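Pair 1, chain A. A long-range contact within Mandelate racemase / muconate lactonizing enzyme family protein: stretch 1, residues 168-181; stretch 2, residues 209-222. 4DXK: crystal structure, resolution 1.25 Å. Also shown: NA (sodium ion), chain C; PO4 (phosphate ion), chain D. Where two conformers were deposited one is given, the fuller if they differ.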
# COMPACT_ATOMS: atom_id res chain seq x y z
N ILE A 168 -21.13 37.49 13.28
CA ILE A 168 -21.05 36.18 12.65
C ILE A 168 -20.02 36.22 11.53
O ILE A 168 -20.11 37.06 10.63
CB ILE A 168 -22.42 35.74 12.11
CG1 ILE A 168 -23.39 35.51 13.28
CG2 ILE A 168 -22.30 34.48 11.25
CD1 ILE A 168 -24.83 35.35 12.87
N THR A 169 -19.02 35.34 11.61
CA THR A 169 -17.87 35.43 10.73
C THR A 169 -17.70 34.19 9.85
O THR A 169 -16.61 33.93 9.33
CB THR A 169 -16.57 35.69 11.53
OG1 THR A 169 -16.38 34.63 12.47
CG2 THR A 169 -16.65 37.02 12.27
N ALA A 170 -18.79 33.44 9.67
CA ALA A 170 -18.80 32.33 8.74
C ALA A 170 -20.19 32.20 8.14
O ALA A 170 -21.20 32.41 8.82
CB ALA A 170 -18.41 31.04 9.44
N MET A 171 -20.24 31.83 6.86
CA MET A 171 -21.50 31.64 6.15
C MET A 171 -21.34 30.50 5.16
O MET A 171 -20.26 30.29 4.60
CB MET A 171 -21.91 32.92 5.43
CG MET A 171 -20.96 33.33 4.32
SD MET A 171 -21.28 34.98 3.66
CE MET A 171 -22.81 34.70 2.77
N LYS A 172 -22.43 29.77 4.96
CA LYS A 172 -22.41 28.62 4.06
C LYS A 172 -23.39 28.85 2.92
O LYS A 172 -24.53 29.25 3.15
CB LYS A 172 -22.75 27.33 4.81
CG LYS A 172 -22.61 26.07 3.95
CD LYS A 172 -22.48 24.80 4.81
CE LYS A 172 -23.83 24.32 5.31
NZ LYS A 172 -23.67 23.12 6.18
N ILE A 173 -22.94 28.60 1.69
CA ILE A 173 -23.76 28.81 0.50
C ILE A 173 -23.68 27.59 -0.41
O ILE A 173 -22.75 26.78 -0.31
CB ILE A 173 -23.33 30.09 -0.27
CG1 ILE A 173 -21.88 30.00 -0.73
CG2 ILE A 173 -23.54 31.32 0.60
CD1 ILE A 173 -21.45 31.15 -1.63
N TRP A 174 -24.68 27.43 -1.28
CA TRP A 174 -24.72 26.31 -2.21
C TRP A 174 -25.10 26.75 -3.63
O TRP A 174 -26.15 26.37 -4.15
CB TRP A 174 -25.65 25.19 -1.71
CG TRP A 174 -26.99 25.61 -1.17
CD1 TRP A 174 -28.16 25.71 -1.85
CD2 TRP A 174 -27.29 25.94 0.19
NE1 TRP A 174 -29.17 26.10 -1.00
CE2 TRP A 174 -28.66 26.25 0.26
CE3 TRP A 174 -26.52 26.01 1.36
CZ2 TRP A 174 -29.29 26.62 1.45
CZ3 TRP A 174 -27.15 26.38 2.54
CH2 TRP A 174 -28.51 26.68 2.57
N PRO A 175 -24.24 27.56 -4.26
CA PRO A 175 -24.59 28.14 -5.56
C PRO A 175 -24.42 27.19 -6.74
O PRO A 175 -24.74 27.59 -7.86
CB PRO A 175 -23.62 29.32 -5.68
CG PRO A 175 -22.41 28.87 -4.93
CD PRO A 175 -22.92 28.02 -3.79
N PHE A 176 -23.96 25.96 -6.52
CA PHE A 176 -23.77 25.01 -7.62
C PHE A 176 -24.95 24.05 -7.78
O PHE A 176 -24.97 23.25 -8.72
CB PHE A 176 -22.48 24.21 -7.41
CG PHE A 176 -21.24 25.05 -7.41
CD1 PHE A 176 -20.60 25.37 -8.60
CD2 PHE A 176 -20.73 25.56 -6.22
CE1 PHE A 176 -19.46 26.17 -8.60
CE2 PHE A 176 -19.59 26.35 -6.22
CZ PHE A 176 -18.96 26.66 -7.40
N ASP A 177 -25.93 24.12 -6.88
CA ASP A 177 -27.01 23.13 -6.89
C ASP A 177 -27.87 23.23 -8.16
O ASP A 177 -28.30 22.22 -8.70
CB ASP A 177 -27.91 23.27 -5.66
CG ASP A 177 -27.26 22.76 -4.38
OD1 ASP A 177 -26.03 22.60 -4.31
OD2 ASP A 177 -28.02 22.53 -3.42
N ALA A 178 -28.11 24.45 -8.63
CA ALA A 178 -28.93 24.63 -9.83
C ALA A 178 -28.27 23.98 -11.04
O ALA A 178 -28.92 23.27 -11.82
CB ALA A 178 -29.19 26.12 -10.08
N ALA A 179 -26.97 24.21 -11.20
CA ALA A 179 -26.22 23.58 -12.27
C ALA A 179 -26.23 22.06 -12.15
O ALA A 179 -26.35 21.35 -13.15
CB ALA A 179 -24.81 24.11 -12.30
N ALA A 180 -26.10 21.55 -10.92
CA ALA A 180 -26.10 20.10 -10.72
C ALA A 180 -27.41 19.48 -11.19
O ALA A 180 -27.41 18.44 -11.84
CB ALA A 180 -25.86 19.77 -9.26
N GLU A 181 -28.53 20.11 -10.85
CA GLU A 181 -29.83 19.58 -11.22
C GLU A 181 -29.97 19.45 -12.74
O GLU A 181 -30.59 18.51 -13.23
CB GLU A 181 -30.94 20.46 -10.64
CG GLU A 181 -31.11 20.28 -9.14
CD GLU A 181 -31.63 21.52 -8.43
OE1 GLU A 181 -31.98 22.51 -9.12
OE2 GLU A 181 -31.69 21.51 -7.18
N ASP A 209 -11.35 39.25 3.60
CA ASP A 209 -10.95 38.04 4.30
C ASP A 209 -11.62 37.87 5.67
O ASP A 209 -11.26 36.98 6.43
CB ASP A 209 -9.42 38.00 4.46
CG ASP A 209 -8.90 39.01 5.48
OD1 ASP A 209 -9.66 39.90 5.91
OD2 ASP A 209 -7.71 38.91 5.84
N LYS A 210 -12.60 38.72 5.97
CA LYS A 210 -13.19 38.74 7.31
C LYS A 210 -14.23 37.64 7.51
O LYS A 210 -14.65 37.38 8.63
CB LYS A 210 -13.78 40.11 7.61
CG LYS A 210 -12.76 41.24 7.59
CD LYS A 210 -13.37 42.56 8.01
CE LYS A 210 -12.46 43.73 7.66
NZ LYS A 210 -12.81 44.31 6.33
N MET A 211 -14.64 37.02 6.41
CA MET A 211 -15.70 36.01 6.42
C MET A 211 -15.19 34.65 5.94
O MET A 211 -14.65 34.55 4.84
CB MET A 211 -16.84 36.45 5.50
CG MET A 211 -17.99 35.47 5.39
SD MET A 211 -18.92 35.35 6.92
CE MET A 211 -19.71 36.97 6.93
N ASP A 212 -15.37 33.60 6.75
CA ASP A 212 -15.14 32.24 6.26
C ASP A 212 -16.31 31.86 5.36
O ASP A 212 -17.47 32.09 5.72
CB ASP A 212 -15.04 31.24 7.41
CG ASP A 212 -13.85 31.49 8.32
OD1 ASP A 212 -12.76 31.83 7.81
OD2 ASP A 212 -14.02 31.34 9.55
N ILE A 213 -16.02 31.30 4.19
CA ILE A 213 -17.09 30.88 3.29
C ILE A 213 -17.06 29.36 3.15
O ILE A 213 -16.12 28.79 2.59
CB ILE A 213 -16.96 31.49 1.87
CG1 ILE A 213 -16.82 33.02 1.94
CG2 ILE A 213 -18.16 31.10 1.02
CD1 ILE A 213 -16.53 33.67 0.60
N MET A 214 -18.10 28.73 3.69
CA MET A 214 -18.29 27.29 3.55
C MET A 214 -19.09 27.02 2.28
O MET A 214 -20.00 27.79 1.95
CB MET A 214 -19.07 26.76 4.74
CG MET A 214 -18.30 26.87 6.04
SD MET A 214 -19.39 27.31 7.39
CE MET A 214 -18.22 27.37 8.74
N VAL A 215 -18.75 25.95 1.57
CA VAL A 215 -19.48 25.60 0.37
C VAL A 215 -20.17 24.27 0.58
O VAL A 215 -19.53 23.27 0.94
CB VAL A 215 -18.56 25.49 -0.84
CG1 VAL A 215 -19.40 25.34 -2.10
CG2 VAL A 215 -17.67 26.73 -0.94
N GLU A 216 -21.47 24.28 0.37
CA GLU A 216 -22.30 23.10 0.45
C GLU A 216 -22.58 22.61 -0.97
O GLU A 216 -22.95 23.41 -1.83
CB GLU A 216 -23.62 23.51 1.09
CG GLU A 216 -24.70 22.51 0.93
CD GLU A 216 -24.46 21.35 1.83
OE1 GLU A 216 -23.86 20.35 1.38
OE2 GLU A 216 -24.85 21.47 3.01
N PHE A 217 -22.43 21.31 -1.21
CA PHE A 217 -22.74 20.71 -2.52
C PHE A 217 -23.89 19.72 -2.49
O PHE A 217 -24.32 19.24 -3.54
CB PHE A 217 -21.51 20.02 -3.10
CG PHE A 217 -20.38 20.96 -3.43
CD1 PHE A 217 -20.43 21.72 -4.59
CD2 PHE A 217 -19.28 21.08 -2.59
CE1 PHE A 217 -19.39 22.58 -4.91
CE2 PHE A 217 -18.24 21.94 -2.91
CZ PHE A 217 -18.29 22.68 -4.07
N HIS A 218 -24.36 19.37 -1.30
CA HIS A 218 -25.50 18.48 -1.12
C HIS A 218 -25.35 17.14 -1.85
O HIS A 218 -26.34 16.54 -2.27
CB HIS A 218 -26.79 19.17 -1.56
CG HIS A 218 -27.23 20.25 -0.63
ND1 HIS A 218 -27.56 21.52 -1.06
CD2 HIS A 218 -27.40 20.25 0.71
CE1 HIS A 218 -27.93 22.25 -0.02
NE2 HIS A 218 -27.84 21.51 1.07
N SER A 219 -24.11 16.67 -1.99
CA SER A 219 -23.82 15.37 -2.63
C SER A 219 -24.36 15.24 -4.04
O SER A 219 -24.66 14.14 -4.49
CB SER A 219 -24.32 14.20 -1.77
OG SER A 219 -23.50 14.09 -0.61
N MET A 220 -24.45 16.36 -4.75
CA MET A 220 -25.12 16.37 -6.05
C MET A 220 -24.23 16.10 -7.26
O MET A 220 -24.74 15.96 -8.37
CB MET A 220 -25.89 17.67 -6.23
CG MET A 220 -26.89 17.93 -5.11
SD MET A 220 -27.86 19.42 -5.32
CE MET A 220 -28.76 19.01 -6.81
N TRP A 221 -22.92 16.00 -7.07
CA TRP A 221 -21.98 15.88 -8.18
C TRP A 221 -21.29 14.53 -8.26
O TRP A 221 -21.00 13.91 -7.23
CB TRP A 221 -20.92 16.98 -8.08
CG TRP A 221 -21.50 18.33 -8.25
CD1 TRP A 221 -21.89 19.19 -7.27
CD2 TRP A 221 -21.82 18.96 -9.49
NE1 TRP A 221 -22.41 20.34 -7.82
CE2 TRP A 221 -22.39 20.21 -9.19
CE3 TRP A 221 -21.70 18.58 -10.82
CZ2 TRP A 221 -22.81 21.10 -10.18
CZ3 TRP A 221 -22.11 19.45 -11.80
CH2 TRP A 221 -22.67 20.69 -11.48
N GLN A 222 -21.02 14.09 -9.49
CA GLN A 222 -20.10 12.99 -9.73
C GLN A 222 -18.65 13.46 -9.53
O GLN A 222 -18.40 14.66 -9.37
CB GLN A 222 -20.32 12.39 -11.12
CG GLN A 222 -21.73 11.85 -11.31
CD GLN A 222 -22.04 10.73 -10.34
OE1 GLN A 222 -21.35 9.72 -10.31
NE2 GLN A 222 -23.07 10.92 -9.53
NA NA C . -25.22 20.08 4.63
P PO4 D . -27.17 22.48 5.45
O1 PO4 D . -25.94 21.65 5.78
O2 PO4 D . -28.43 21.67 5.67
O3 PO4 D . -27.28 23.72 6.30
O4 PO4 D . -27.11 22.90 3.99
O HOH W 1 -23.70 24.17 -4.34
O HOH W 2 -24.13 21.12 -5.69
O HOH W 3 -24.77 18.50 2.98
O HOH W 4 -27.48 19.94 3.98

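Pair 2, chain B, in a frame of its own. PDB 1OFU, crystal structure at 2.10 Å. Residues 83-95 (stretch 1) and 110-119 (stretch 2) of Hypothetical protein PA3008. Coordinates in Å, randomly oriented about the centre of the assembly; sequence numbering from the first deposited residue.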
# COMPACT_ATOMS: atom_id res chain seq x y z
N ARG B 83 -22.99 2.05 5.26
CA ARG B 83 -22.22 3.27 5.46
C ARG B 83 -20.72 3.04 5.31
O ARG B 83 -19.92 3.98 5.35
CB ARG B 83 -22.53 3.86 6.84
CG ARG B 83 -22.58 5.36 6.82
CD ARG B 83 -23.98 5.89 7.10
NE ARG B 83 -25.04 5.00 6.66
CZ ARG B 83 -26.34 5.28 6.77
NH1 ARG B 83 -26.73 6.44 7.29
NH2 ARG B 83 -27.25 4.40 6.38
N SER B 84 -20.33 1.78 5.14
CA SER B 84 -18.92 1.43 4.98
C SER B 84 -18.69 0.72 3.64
O SER B 84 -19.47 -0.13 3.25
CB SER B 84 -18.49 0.48 6.10
OG SER B 84 -18.75 1.05 7.37
N HIS B 85 -17.61 1.08 2.95
CA HIS B 85 -17.31 0.42 1.69
C HIS B 85 -16.82 -0.98 2.03
O HIS B 85 -17.00 -1.92 1.26
CB HIS B 85 -16.26 1.18 0.88
CG HIS B 85 -14.97 1.40 1.61
ND1 HIS B 85 -14.49 2.66 1.92
CD2 HIS B 85 -14.04 0.53 2.08
CE1 HIS B 85 -13.34 2.56 2.54
NE2 HIS B 85 -13.04 1.28 2.66
N THR B 86 -16.21 -1.12 3.21
CA THR B 86 -15.70 -2.41 3.66
C THR B 86 -15.84 -2.58 5.16
O THR B 86 -15.50 -1.68 5.93
CB THR B 86 -14.19 -2.57 3.34
OG1 THR B 86 -13.94 -2.17 2.00
CG2 THR B 86 -13.77 -4.03 3.50
N VAL B 87 -16.35 -3.74 5.57
CA VAL B 87 -16.48 -4.05 6.99
C VAL B 87 -15.56 -5.24 7.23
O VAL B 87 -15.75 -6.30 6.65
CB VAL B 87 -17.92 -4.44 7.37
CG1 VAL B 87 -17.96 -4.87 8.82
CG2 VAL B 87 -18.87 -3.26 7.16
N VAL B 88 -14.55 -5.04 8.07
CA VAL B 88 -13.59 -6.09 8.37
C VAL B 88 -13.85 -6.79 9.69
O VAL B 88 -13.82 -6.18 10.76
CB VAL B 88 -12.15 -5.51 8.40
CG1 VAL B 88 -11.14 -6.65 8.56
CG2 VAL B 88 -11.88 -4.72 7.12
N SER B 89 -14.07 -8.10 9.59
CA SER B 89 -14.33 -8.93 10.75
C SER B 89 -13.12 -9.79 11.04
O SER B 89 -12.27 -10.01 10.17
CB SER B 89 -15.53 -9.85 10.47
OG SER B 89 -16.63 -9.12 9.97
N TRP B 90 -13.04 -10.27 12.27
CA TRP B 90 -11.96 -11.14 12.71
C TRP B 90 -12.64 -12.32 13.39
O TRP B 90 -12.40 -12.60 14.56
CB TRP B 90 -11.04 -10.42 13.70
CG TRP B 90 -9.96 -9.62 13.04
CD1 TRP B 90 -8.69 -10.04 12.73
CD2 TRP B 90 -10.07 -8.28 12.56
NE1 TRP B 90 -8.01 -9.03 12.09
CE2 TRP B 90 -8.83 -7.94 11.97
CE3 TRP B 90 -11.09 -7.33 12.58
CZ2 TRP B 90 -8.58 -6.69 11.40
CZ3 TRP B 90 -10.85 -6.08 12.01
CH2 TRP B 90 -9.61 -5.77 11.43
N LEU B 91 -13.50 -12.99 12.63
CA LEU B 91 -14.25 -14.13 13.14
C LEU B 91 -13.67 -15.51 12.83
O LEU B 91 -13.31 -15.81 11.69
CB LEU B 91 -15.69 -14.05 12.62
CG LEU B 91 -16.45 -12.80 13.06
CD1 LEU B 91 -17.79 -12.71 12.32
CD2 LEU B 91 -16.66 -12.84 14.56
N GLU B 92 -13.58 -16.34 13.85
CA GLU B 92 -13.08 -17.70 13.73
C GLU B 92 -13.44 -18.44 15.01
O GLU B 92 -13.03 -18.05 16.11
CB GLU B 92 -11.56 -17.70 13.51
CG GLU B 92 -10.75 -17.06 14.62
CD GLU B 92 -9.28 -16.91 14.27
OE1 GLU B 92 -8.97 -16.23 13.27
OE2 GLU B 92 -8.43 -17.48 14.99
N PRO B 93 -14.20 -19.54 14.89
CA PRO B 93 -14.73 -20.08 13.63
C PRO B 93 -15.81 -19.23 12.98
O PRO B 93 -16.45 -18.39 13.62
CB PRO B 93 -15.28 -21.45 14.04
CG PRO B 93 -14.52 -21.78 15.30
CD PRO B 93 -14.49 -20.45 16.01
N LEU B 94 -16.02 -19.48 11.69
CA LEU B 94 -17.03 -18.79 10.91
C LEU B 94 -17.71 -19.89 10.09
O LEU B 94 -17.07 -20.53 9.26
CB LEU B 94 -16.40 -17.75 9.99
CG LEU B 94 -17.39 -16.80 9.32
CD1 LEU B 94 -18.12 -16.00 10.39
CD2 LEU B 94 -16.65 -15.85 8.38
N SER B 95 -18.99 -20.11 10.35
CA SER B 95 -19.74 -21.15 9.65
C SER B 95 -20.22 -20.70 8.28
O SER B 95 -20.28 -19.50 8.00
CB SER B 95 -20.94 -21.59 10.48
OG SER B 95 -21.93 -20.58 10.51
N GLN B 110 -24.41 -2.73 -0.42
CA GLN B 110 -23.56 -2.45 -1.57
C GLN B 110 -22.14 -2.25 -1.05
O GLN B 110 -21.44 -1.32 -1.45
CB GLN B 110 -24.00 -1.18 -2.30
CG GLN B 110 -25.14 -1.37 -3.30
CD GLN B 110 -26.50 -1.45 -2.64
OE1 GLN B 110 -26.96 -0.48 -2.02
NE2 GLN B 110 -27.15 -2.60 -2.76
N ALA B 111 -21.73 -3.15 -0.16
CA ALA B 111 -20.41 -3.06 0.44
C ALA B 111 -19.68 -4.40 0.43
O ALA B 111 -20.24 -5.43 0.07
CB ALA B 111 -20.53 -2.54 1.86
N GLN B 112 -18.42 -4.38 0.87
CA GLN B 112 -17.61 -5.59 0.91
C GLN B 112 -17.41 -6.12 2.32
O GLN B 112 -17.09 -5.37 3.24
CB GLN B 112 -16.24 -5.33 0.29
CG GLN B 112 -16.24 -5.09 -1.21
CD GLN B 112 -16.90 -6.22 -1.99
OE1 GLN B 112 -16.81 -7.39 -1.61
NE2 GLN B 112 -17.55 -5.88 -3.09
N SER B 113 -17.61 -7.42 2.49
CA SER B 113 -17.40 -8.04 3.78
C SER B 113 -16.06 -8.77 3.70
O SER B 113 -15.84 -9.60 2.80
CB SER B 113 -18.53 -9.03 4.08
OG SER B 113 -18.23 -9.81 5.22
N LEU B 114 -15.15 -8.45 4.61
CA LEU B 114 -13.83 -9.08 4.63
C LEU B 114 -13.54 -9.64 6.01
O LEU B 114 -13.51 -8.90 6.99
CB LEU B 114 -12.75 -8.07 4.25
CG LEU B 114 -11.28 -8.51 4.38
CD1 LEU B 114 -10.98 -9.65 3.40
CD2 LEU B 114 -10.36 -7.33 4.10
N ASN B 115 -13.35 -10.95 6.08
CA ASN B 115 -13.03 -11.56 7.36
C ASN B 115 -11.56 -11.89 7.36
O ASN B 115 -11.01 -12.36 6.35
CB ASN B 115 -13.84 -12.83 7.60
CG ASN B 115 -13.77 -13.27 9.05
OD1 ASN B 115 -14.12 -12.51 9.95
ND2 ASN B 115 -13.32 -14.50 9.29
N ILE B 116 -10.91 -11.65 8.49
CA ILE B 116 -9.50 -11.91 8.63
C ILE B 116 -9.24 -12.91 9.74
O ILE B 116 -9.85 -12.84 10.81
CB ILE B 116 -8.73 -10.59 8.88
CG1 ILE B 116 -8.89 -9.70 7.64
CG2 ILE B 116 -7.25 -10.87 9.20
CD1 ILE B 116 -8.24 -8.35 7.76
N ARG B 117 -8.35 -13.86 9.48
CA ARG B 117 -7.99 -14.89 10.44
C ARG B 117 -6.48 -14.89 10.61
O ARG B 117 -5.74 -15.00 9.63
CB ARG B 117 -8.42 -16.26 9.93
CG ARG B 117 -9.92 -16.41 9.74
CD ARG B 117 -10.22 -17.57 8.80
NE ARG B 117 -9.46 -18.77 9.13
CZ ARG B 117 -9.56 -19.93 8.48
NH1 ARG B 117 -8.82 -20.97 8.85
NH2 ARG B 117 -10.42 -20.05 7.47
N LEU B 118 -6.03 -14.75 11.85
CA LEU B 118 -4.60 -14.75 12.15
C LEU B 118 -4.26 -16.01 12.94
O LEU B 118 -5.15 -16.62 13.55
CB LEU B 118 -4.25 -13.51 12.97
CG LEU B 118 -4.66 -12.17 12.35
CD1 LEU B 118 -4.25 -11.03 13.28
CD2 LEU B 118 -3.99 -12.00 10.99
N GLY B 119 -2.99 -16.41 12.93
CA GLY B 119 -2.60 -17.61 13.66
C GLY B 119 -1.31 -18.24 13.16
O GLY B 119 -0.66 -17.65 12.28
OXT GLY B 119 -0.94 -19.32 13.67
O HOH W 5 -17.06 -8.42 7.66

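The sharpest difference lies where Val A215 of pair 1 matches Asn B115 of pair 2. Val A215 offers only hydrocarbon, and its CG1 lies 4.2 Å from CE2 of Phe A176, at the edge of that ring. Asn B115 instead reaches across with its amide: Leu B91 N donates to Asn B115 OD1 (2.8 Å), and Asn B115 ND2 donates to Leu B91 O (2.7 Å). An amide carries both a donor and an acceptor, so one side chain can satisfy both backbone polar groups of Leu B91 and pin the chain just beyond the strand.

The scaffold beneath is the same. In each pair two parallel strands cross at -24° or -23°, joined by five backbone hydrogen bonds, and 14 central residues superpose to 0.8 Å. In pair 1 the ladder runs from Asp A212 N to Thr A169 O (2.9 Å) through to Glu A216 N to Ile A173 O (2.9 Å), and pair 2 repeats it.

On the face bearing Ala A170, Lys A172 and Met A214, a small alanine meets a long methionine, with Ala A170 CB 3.7 Å from Met A214 CE. The matching Thr B86, Val B88 and Leu B114 carry branched side chains. Lys A172 combines an aliphatic stem, whose CG lies 3.7 Å from Met A214 CB, with an ammonium group that donates from NZ to phosphate O1 (2.7 Å). Val B88 has no charge to place and packs its CG1 3.5 Å from Ile B116 CD1.

Ile B116 matches Glu A216, whose OE2 binds sodium at 2.2 Å, as suits a carboxylate. The two tryptophans, Trp A174 and Trp B90, also match, but meet different partners. Ile B116 CB sits over the face of Trp B90, 4.0 Å from the centroid of its five-membered ring, whereas Trp A174 presents a face to the edge of His A218. That histidine is held by ND1 donating to Asp A177 OD2 (2.6 Å).

Phe A176 and Glu B92 share a backbone position, yet their side-chain centres lie 6.1 Å apart. Phe A176 turns its ring to Phe A217, CD2 to CE1 3.5 Å; Glu B92 lies along the exposed Arg B117, with OE1 3.4 Å from CB. Water also joins the stretches in both: water 1 accepts from Phe A176 N (2.8 Å) and lies 2.7 Å from Glu A216 O, while water 5 bonds Ser B89 OG (2.5 Å) and Ser B113 OG (3.0 Å).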